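Local coordinates for epoxide hydrolase (Aspergillus niger, PDB 3G02), which probably hydrolyses epoxides to diols as an alpha/beta hydrolase-fold enzyme, here in an enantioselective form obtained by directed evolution, at residues A[153-158]-A[303-308]; A[342-347]-A[383-388]. The protein carries 9 engineered substitutions. One frame throughout, in Å; residues are numbered along the deposited sequence.

In the fold
Both segments of contact 1 precede those of contact 2 in the chain, and the two contacts lie on opposite sides of the chain's centre, their centres about 28 Å apart and their nearest atoms about 16 Å apart. Contact 1 joins the loop between strand 143-148 and helix 167-180 to the junction of helices 292-304 and 307-311. Contact 2 packs helix 382-396 on strand 340-345, next to edge strand 362-369 of the mixed sheet. Only contact 2 involves the central sheet of the alpha/beta hydrolase fold directly; contact 1 is joined to it through the loop after strand 143-148, and lies near predicted active-site residues Asp193 and Tyr315.

Contact 1 (A[153-158]-A[303-308]); sequences YTFSSG and WLTESF
Thr154 and Thr305 meet where a tight turn in the loop 153-158 faces the joint between two helices, their CA atoms 5.1 Å apart. Tyr153 to Ser156 form a type II' beta turn, closed by Ser156 N on Tyr153 O, with Thr154 at its positive-phi corner (phi 45°). Across from it, helix 292-304 ends in a Schellman motif: Glu306, also at positive phi, is the C-prime residue, Ser307 N bonds back to Tyr302 O and Glu306 N to Trp303 O. The chain then enters helix 307-311.

Ser307 makes the polar link. Its first torsion (chi1 -73°) turns OG toward the amide of the turn, and OG accepts from Thr154 N at 2.8 Å, the N-H...O angle being 148°. The same hydroxyl donates to Thr305 OG1 at 2.7 Å, and Thr305 OG1 is also bonded to Leu301 O, one turn back in the helix. Thr305 OG1 closes on Thr154 CA at 3.4 Å. Thr305 CG2 approaches the Phe155 ring obliquely, 3.6 Å from Phe155 CE1, with the two side chains crossing at about a right angle. The Thr154 side chain leads away overall, its OG1 bonded to Ser149 OG, while its CG2 brushes Ser307 OG at 3.8 Å. Phe155 also meets the ring of Phe20.

Arg310 bridges the two segments, its guanidinium bonding Ser156 O and Gly158 O on one and Thr305 O and Glu306 O on the other. A chain of hydrogen bonds thus runs from Thr154 N through the hydroxyls of Ser307 and Thr305 to Leu301 O. It satisfies a buried N-H and holds the turn that begins at Tyr153, whose side chain lies about 5 Å from that of Tyr315, a predicted proton donor.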
ATOM      1  N   TYR A 153     -13.266 -13.681  -6.170  1.00  7.95           N
ATOM      2  CA  TYR A 153     -13.941 -13.242  -4.946  1.00  7.68           C
ATOM      3  C   TYR A 153     -14.744 -14.346  -4.272  1.00  7.94           C
ATOM      4  O   TYR A 153     -15.497 -15.073  -4.934  1.00  8.13           O
ATOM      5  CB  TYR A 153     -14.923 -12.119  -5.229  1.00  7.72           C
ATOM      6  CG  TYR A 153     -14.365 -10.786  -5.671  1.00  6.79           C
ATOM      7  CD1 TYR A 153     -14.067 -10.543  -7.013  1.00  7.60           C
ATOM      8  CD2 TYR A 153     -14.210  -9.738  -4.760  1.00  7.04           C
ATOM      9  CE1 TYR A 153     -13.602  -9.300  -7.441  1.00  7.42           C
ATOM     10  CE2 TYR A 153     -13.740  -8.488  -5.175  1.00  7.12           C
ATOM     11  CZ  TYR A 153     -13.437  -8.276  -6.513  1.00  7.71           C
ATOM     12  OH  TYR A 153     -12.990  -7.041  -6.935  1.00  8.45           O
ATOM     13  N   THR A 154     -14.614 -14.406  -2.949  1.00  8.14           N
ATOM     14  CA  THR A 154     -15.374 -15.307  -2.081  1.00  8.65           C
ATOM     15  C   THR A 154     -15.454 -16.738  -2.624  1.00  9.12           C
ATOM     16  O   THR A 154     -14.420 -17.395  -2.771  1.00  9.10           O
ATOM     17  CB  THR A 154     -16.753 -14.703  -1.623  1.00  8.61           C
ATOM     18  OG1 THR A 154     -17.704 -14.718  -2.696  1.00  9.41           O
ATOM     19  CG2 THR A 154     -16.574 -13.264  -1.128  1.00  9.15           C
ATOM     20  N   PHE A 155     -16.657 -17.202  -2.951  1.00  9.48           N
ATOM     21  CA  PHE A 155     -16.852 -18.605  -3.315  1.00  9.61           C
ATOM     22  C   PHE A 155     -16.637 -18.906  -4.795  1.00  9.84           C
ATOM     23  O   PHE A 155     -16.754 -20.058  -5.224  1.00 10.65           O
ATOM     24  CB  PHE A 155     -18.200 -19.101  -2.783  1.00  9.68           C
ATOM     25  CG  PHE A 155     -18.378 -18.813  -1.324  1.00  8.29           C
ATOM     26  CD1 PHE A 155     -17.630 -19.510  -0.382  1.00  8.75           C
ATOM     27  CD2 PHE A 155     -19.228 -17.800  -0.892  1.00  8.33           C
ATOM     28  CE1 PHE A 155     -17.752 -19.232   0.971  1.00  8.41           C
ATOM     29  CE2 PHE A 155     -19.356 -17.509   0.467  1.00  8.45           C
ATOM     30  CZ  PHE A 155     -18.617 -18.226   1.395  1.00  9.21           C
ATOM     31  N   SER A 156     -16.300 -17.877  -5.571  1.00  9.70           N
ATOM     32  CA  SER A 156     -15.791 -18.086  -6.926  1.00  9.47           C
ATOM     33  C   SER A 156     -14.293 -18.363  -6.876  1.00  9.72           C
ATOM     34  O   SER A 156     -13.564 -17.752  -6.094  1.00  9.70           O
ATOM     35  CB  SER A 156     -16.079 -16.885  -7.821  1.00  9.39           C
ATOM     36  OG  SER A 156     -17.433 -16.885  -8.243  1.00  8.58           O
ATOM     37  N   SER A 157     -13.841 -19.298  -7.707  1.00  9.93           N
ATOM     38  CA  SER A 157     -12.425 -19.622  -7.784  1.00 10.39           C
ATOM     39  C   SER A 157     -11.725 -18.654  -8.731  1.00 10.46           C
ATOM     40  O   SER A 157     -12.310 -17.658  -9.169  1.00 10.49           O
ATOM     41  CB  SER A 157     -12.224 -21.077  -8.231  1.00 10.46           C
ATOM     42  OG  SER A 157     -12.543 -21.248  -9.601  1.00 11.32           O
ATOM     43  N   GLY A 158     -10.465 -18.941  -9.039  1.00 10.76           N
ATOM     44  CA  GLY A 158      -9.733 -18.124  -9.983  1.00 10.82           C
ATOM     45  C   GLY A 158      -9.152 -16.863  -9.368  1.00 10.78           C
ATOM     46  O   GLY A 158      -9.199 -16.680  -8.147  1.00 10.39           O
ATOM     47  N   TRP A 303     -11.424 -13.220   4.470  1.00  7.58           N
ATOM     48  CA  TRP A 303     -10.358 -14.016   5.081  1.00  8.30           C
ATOM     49  C   TRP A 303     -10.547 -15.506   4.812  1.00  8.51           C
ATOM     50  O   TRP A 303      -9.626 -16.194   4.349  1.00  8.69           O
ATOM     51  CB  TRP A 303     -10.288 -13.776   6.591  1.00  8.51           C
ATOM     52  CG  TRP A 303      -9.270 -14.661   7.253  1.00  8.66           C
ATOM     53  CD1 TRP A 303      -9.506 -15.846   7.897  1.00  9.59           C
ATOM     54  CD2 TRP A 303      -7.854 -14.450   7.311  1.00  8.25           C
ATOM     55  NE1 TRP A 303      -8.327 -16.379   8.357  1.00 10.07           N
ATOM     56  CE2 TRP A 303      -7.296 -15.544   8.013  1.00  9.01           C
ATOM     57  CE3 TRP A 303      -7.001 -13.443   6.835  1.00  8.89           C
ATOM     58  CZ2 TRP A 303      -5.924 -15.654   8.260  1.00  9.45           C
ATOM     59  CZ3 TRP A 303      -5.634 -13.557   7.076  1.00  9.00           C
ATOM     60  CH2 TRP A 303      -5.111 -14.654   7.784  1.00  9.29           C
ATOM     61  N   LEU A 304     -11.758 -15.977   5.087  1.00  8.69           N
ATOM     62  CA  LEU A 304     -12.077 -17.402   5.020  1.00  8.93           C
ATOM     63  C   LEU A 304     -12.119 -17.967   3.603  1.00  9.33           C
ATOM     64  O   LEU A 304     -12.113 -19.183   3.418  1.00 10.12           O
ATOM     65  CB  LEU A 304     -13.392 -17.681   5.757  1.00  8.84           C
ATOM     66  CG  LEU A 304     -13.375 -17.407   7.264  1.00  8.92           C
ATOM     67  CD1 LEU A 304     -14.789 -17.312   7.823  1.00 10.03           C
ATOM     68  CD2 LEU A 304     -12.571 -18.485   7.997  1.00  8.76           C
ATOM     69  N   THR A 305     -12.147 -17.081   2.606  1.00  8.96           N
ATOM     70  CA  THR A 305     -12.184 -17.485   1.202  1.00  8.62           C
ATOM     71  C   THR A 305     -10.914 -17.079   0.449  1.00  8.75           C
ATOM     72  O   THR A 305     -10.835 -17.241  -0.768  1.00  8.83           O
ATOM     73  CB  THR A 305     -13.397 -16.870   0.486  1.00  8.76           C
ATOM     74  OG1 THR A 305     -13.359 -15.443   0.625  1.00  7.68           O
ATOM     75  CG2 THR A 305     -14.702 -17.401   1.081  1.00  9.17           C
ATOM     76  N   GLU A 306      -9.928 -16.554   1.180  1.00  8.84           N
ATOM     77  CA  GLU A 306      -8.679 -16.060   0.580  1.00  9.32           C
ATOM     78  C   GLU A 306      -8.960 -15.153  -0.620  1.00  8.45           C
ATOM     79  O   GLU A 306      -8.312 -15.263  -1.665  1.00  8.68           O
ATOM     80  CB  GLU A 306      -7.758 -17.225   0.184  1.00  9.38           C
ATOM     81  CG  GLU A 306      -7.292 -18.068   1.368  1.00 10.93           C
ATOM     82  CD  GLU A 306      -6.488 -19.292   0.957  1.00 12.11           C
ATOM     83  OE1 GLU A 306      -6.909 -20.009   0.022  1.00 16.24           O
ATOM     84  OE2 GLU A 306      -5.435 -19.542   1.580  1.00 16.38           O
ATOM     85  N   SER A 307      -9.936 -14.264  -0.454  1.00  7.88           N
ATOM     86  CA  SER A 307     -10.382 -13.376  -1.527  1.00  7.38           C
ATOM     87  C   SER A 307      -9.335 -12.359  -1.941  1.00  7.07           C
ATOM     88  O   SER A 307      -9.099 -12.169  -3.135  1.00  7.42           O
ATOM     89  CB  SER A 307     -11.647 -12.626  -1.114  1.00  7.20           C
ATOM     90  OG  SER A 307     -12.773 -13.481  -1.107  1.00  7.13           O
ATOM     91  N   PHE A 308      -8.707 -11.705  -0.966  1.00  6.92           N
ATOM     92  CA  PHE A 308      -7.915 -10.531  -1.289  1.00  6.51           C
ATOM     93  C   PHE A 308      -6.829 -10.762  -2.354  1.00  6.69           C
ATOM     94  O   PHE A 308      -6.782 -10.020  -3.338  1.00  6.97           O
ATOM     95  CB  PHE A 308      -7.313  -9.834  -0.063  1.00  6.54           C
ATOM     96  CG  PHE A 308      -6.491  -8.649  -0.443  1.00  5.97           C
ATOM     97  CD1 PHE A 308      -7.098  -7.411  -0.643  1.00  5.38           C
ATOM     98  CD2 PHE A 308      -5.132  -8.788  -0.704  1.00  6.39           C
ATOM     99  CE1 PHE A 308      -6.352  -6.317  -1.053  1.00  5.35           C
ATOM    100  CE2 PHE A 308      -4.375  -7.698  -1.120  1.00  5.59           C
ATOM    101  CZ  PHE A 308      -4.983  -6.461  -1.289  1.00  6.21           C
TER

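Contact 2 (A[342-347]-A[383-388]); sequences GFSFFP and RELKTD
Ser344 and Asp388 join strand 340-345 to helix 382-396 by one short bond, Ser344 OG donating to Asp388 OD2 at 2.7 Å. Both side chains point toward the other segment with the same first torsion: Ser344 OG (chi1 -69°) and Asp388 CG (chi1 -72°) lie anti to their carbonyl carbons. The serine meets OD2 at its anti lone pair, the one facing away from OD1, and Ser344 OG lies 3.2 Å from Asp388 CB. OD2 is gripped a second time by His370 NE2, and Ser344 OG is bonded to His213 NE2 as well, so a buried polar chain links the helix to strand 209-214 through the hydroxyl.

Beside this pair the contact turns apolar. Phe346 meets the helix at its ring edge, with CE2 4.2 Å from Leu385 CD1 and CE1 4.3 Å from Glu384 CB, while His370 stacks on the ring. Leu385 reaches across with CD1, which also lies 4.2 Å from Ser344 CB. The carboxylate of Glu384 goes elsewhere, to a salt bridge with Arg381.

With Ser344 OG and His370 NE2 both bonded to OD2, the buried Asp388 carboxylate is plausibly kept ionised. The network ties the helix to strand 340-345, to strand 209-214 and to the loop at His370, with the Phe346 side chain about 8 Å from that of predicted catalytic His375.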
ATOM      1  N   GLY A 342     -28.182   4.109 -17.764  1.00 13.36           N
ATOM      2  CA  GLY A 342     -28.761   4.782 -16.608  1.00 12.62           C
ATOM      3  C   GLY A 342     -27.739   4.956 -15.508  1.00 12.36           C
ATOM      4  O   GLY A 342     -26.785   4.179 -15.409  1.00 12.15           O
ATOM      5  N   PHE A 343     -27.929   5.989 -14.691  1.00 12.02           N
ATOM      6  CA  PHE A 343     -27.002   6.280 -13.608  1.00 11.86           C
ATOM      7  C   PHE A 343     -27.701   6.718 -12.330  1.00 11.94           C
ATOM      8  O   PHE A 343     -28.641   7.517 -12.365  1.00 12.07           O
ATOM      9  CB  PHE A 343     -25.983   7.336 -14.037  1.00 11.70           C
ATOM     10  CG  PHE A 343     -24.742   7.349 -13.190  1.00 11.56           C
ATOM     11  CD1 PHE A 343     -23.669   6.513 -13.499  1.00 11.17           C
ATOM     12  CD2 PHE A 343     -24.651   8.178 -12.075  1.00 11.26           C
ATOM     13  CE1 PHE A 343     -22.523   6.513 -12.711  1.00 11.79           C
ATOM     14  CE2 PHE A 343     -23.509   8.175 -11.280  1.00 11.27           C
ATOM     15  CZ  PHE A 343     -22.446   7.343 -11.606  1.00 11.00           C
ATOM     16  N   SER A 344     -27.230   6.180 -11.204  1.00 11.53           N
ATOM     17  CA  SER A 344     -27.652   6.624  -9.878  1.00 11.29           C
ATOM     18  C   SER A 344     -26.476   7.275  -9.162  1.00 11.30           C
ATOM     19  O   SER A 344     -25.449   6.632  -8.917  1.00 10.73           O
ATOM     20  CB  SER A 344     -28.193   5.458  -9.052  1.00 11.48           C
ATOM     21  OG  SER A 344     -29.419   4.984  -9.574  1.00 11.90           O
ATOM     22  N   PHE A 345     -26.646   8.552  -8.833  1.00 11.37           N
ATOM     23  CA  PHE A 345     -25.601   9.381  -8.249  1.00 11.62           C
ATOM     24  C   PHE A 345     -25.788   9.470  -6.744  1.00 11.73           C
ATOM     25  O   PHE A 345     -26.842   9.893  -6.265  1.00 11.78           O
ATOM     26  CB  PHE A 345     -25.650  10.787  -8.873  1.00 11.79           C
ATOM     27  CG  PHE A 345     -24.624  11.744  -8.330  1.00 11.91           C
ATOM     28  CD1 PHE A 345     -23.443  11.991  -9.030  1.00 12.73           C
ATOM     29  CD2 PHE A 345     -24.850  12.426  -7.134  1.00 11.88           C
ATOM     30  CE1 PHE A 345     -22.497  12.891  -8.540  1.00 12.56           C
ATOM     31  CE2 PHE A 345     -23.905  13.323  -6.631  1.00 12.77           C
ATOM     32  CZ  PHE A 345     -22.726  13.556  -7.338  1.00 13.04           C
ATOM     33  N   PHE A 346     -24.758   9.063  -6.008  1.00 11.90           N
ATOM     34  CA  PHE A 346     -24.712   9.226  -4.559  1.00 12.13           C
ATOM     35  C   PHE A 346     -23.555  10.163  -4.206  1.00 12.52           C
ATOM     36  O   PHE A 346     -22.439   9.980  -4.697  1.00 12.25           O
ATOM     37  CB  PHE A 346     -24.591   7.863  -3.872  1.00 12.17           C
ATOM     38  CG  PHE A 346     -25.776   6.972  -4.108  1.00 11.52           C
ATOM     39  CD1 PHE A 346     -26.903   7.063  -3.290  1.00 11.58           C
ATOM     40  CD2 PHE A 346     -25.790   6.063  -5.163  1.00 11.27           C
ATOM     41  CE1 PHE A 346     -28.009   6.256  -3.508  1.00 11.06           C
ATOM     42  CE2 PHE A 346     -26.897   5.245  -5.388  1.00 12.13           C
ATOM     43  CZ  PHE A 346     -28.007   5.342  -4.557  1.00 11.70           C
ATOM     44  N   PRO A 347     -23.823  11.186  -3.374  1.00 13.00           N
ATOM     45  CA  PRO A 347     -22.899  12.318  -3.246  1.00 13.54           C
ATOM     46  C   PRO A 347     -21.592  12.005  -2.524  1.00 13.83           C
ATOM     47  O   PRO A 347     -20.584  12.669  -2.780  1.00 14.16           O
ATOM     48  CB  PRO A 347     -23.712  13.344  -2.448  1.00 13.41           C
ATOM     49  CG  PRO A 347     -24.656  12.533  -1.652  1.00 13.29           C
ATOM     50  CD  PRO A 347     -25.004  11.341  -2.505  1.00 13.18           C
ATOM     51  N   ARG A 383     -32.933   0.674  -0.641  1.00 11.62           N
ATOM     52  CA  ARG A 383     -34.243   1.065  -1.161  1.00 12.04           C
ATOM     53  C   ARG A 383     -34.124   1.996  -2.362  1.00 12.02           C
ATOM     54  O   ARG A 383     -34.807   1.810  -3.371  1.00 12.18           O
ATOM     55  CB  ARG A 383     -35.092   1.709  -0.066  1.00 12.30           C
ATOM     56  CG  ARG A 383     -35.682   0.698   0.892  1.00 14.70           C
ATOM     57  CD  ARG A 383     -36.458   1.359   2.024  1.00 18.16           C
ATOM     58  NE  ARG A 383     -37.238   0.373   2.771  1.00 20.88           N
ATOM     59  CZ  ARG A 383     -36.741  -0.440   3.701  1.00 22.30           C
ATOM     60  NH1 ARG A 383     -35.451  -0.398   4.015  1.00 23.47           N
ATOM     61  NH2 ARG A 383     -37.537  -1.303   4.317  1.00 22.91           N
ATOM     62  N   GLU A 384     -33.239   2.979  -2.251  1.00 12.02           N
ATOM     63  CA  GLU A 384     -33.022   3.954  -3.314  1.00 12.16           C
ATOM     64  C   GLU A 384     -32.458   3.297  -4.573  1.00 12.13           C
ATOM     65  O   GLU A 384     -32.936   3.548  -5.681  1.00 12.02           O
ATOM     66  CB  GLU A 384     -32.093   5.077  -2.836  1.00 12.60           C
ATOM     67  CG  GLU A 384     -32.742   6.073  -1.877  1.00 14.59           C
ATOM     68  CD  GLU A 384     -32.851   5.573  -0.439  1.00 17.56           C
ATOM     69  OE1 GLU A 384     -32.260   4.523  -0.087  1.00 17.67           O
ATOM     70  OE2 GLU A 384     -33.542   6.245   0.353  1.00 20.21           O
ATOM     71  N   LEU A 385     -31.449   2.447  -4.401  1.00 11.92           N
ATOM     72  CA  LEU A 385     -30.838   1.781  -5.545  1.00 11.86           C
ATOM     73  C   LEU A 385     -31.823   0.826  -6.227  1.00 11.86           C
ATOM     74  O   LEU A 385     -31.919   0.802  -7.456  1.00 11.98           O
ATOM     75  CB  LEU A 385     -29.546   1.059  -5.136  1.00 11.54           C
ATOM     76  CG  LEU A 385     -28.680   0.534  -6.294  1.00 11.69           C
ATOM     77  CD1 LEU A 385     -28.209   1.672  -7.213  1.00 12.33           C
ATOM     78  CD2 LEU A 385     -27.494  -0.271  -5.781  1.00 12.09           C
ATOM     79  N   LYS A 386     -32.558   0.060  -5.421  1.00 11.65           N
ATOM     80  CA  LYS A 386     -33.601  -0.832  -5.934  1.00 11.99           C
ATOM     81  C   LYS A 386     -34.665  -0.065  -6.716  1.00 12.28           C
ATOM     82  O   LYS A 386     -35.053  -0.476  -7.808  1.00 12.03           O
ATOM     83  CB  LYS A 386     -34.253  -1.611  -4.790  1.00 12.16           C
ATOM     84  CG  LYS A 386     -35.460  -2.438  -5.207  1.00 12.70           C
ATOM     85  CD  LYS A 386     -35.944  -3.305  -4.072  1.00 13.25           C
ATOM     86  CE  LYS A 386     -37.339  -3.843  -4.350  1.00 14.09           C
ATOM     87  NZ  LYS A 386     -38.347  -2.746  -4.369  1.00 14.94           N
ATOM     88  N   THR A 387     -35.136   1.039  -6.144  1.00 12.62           N
ATOM     89  CA  THR A 387     -36.165   1.859  -6.781  1.00 12.93           C
ATOM     90  C   THR A 387     -35.677   2.430  -8.109  1.00 12.78           C
ATOM     91  O   THR A 387     -36.409   2.407  -9.102  1.00 12.84           O
ATOM     92  CB  THR A 387     -36.644   2.977  -5.828  1.00 12.90           C
ATOM     93  OG1 THR A 387     -37.299   2.377  -4.702  1.00 14.12           O
ATOM     94  CG2 THR A 387     -37.616   3.933  -6.519  1.00 14.44           C
ATOM     95  N   ASP A 388     -34.439   2.922  -8.129  1.00 12.45           N
ATOM     96  CA  ASP A 388     -33.837   3.440  -9.360  1.00 12.48           C
ATOM     97  C   ASP A 388     -33.713   2.363 -10.426  1.00 12.64           C
ATOM     98  O   ASP A 388     -34.074   2.588 -11.582  1.00 12.65           O
ATOM     99  CB  ASP A 388     -32.455   4.033  -9.086  1.00 12.41           C
ATOM    100  CG  ASP A 388     -32.514   5.345  -8.331  1.00 13.52           C
ATOM    101  OD1 ASP A 388     -33.625   5.795  -7.961  1.00 14.20           O
ATOM    102  OD2 ASP A 388     -31.431   5.924  -8.101  1.00 15.16           O
TER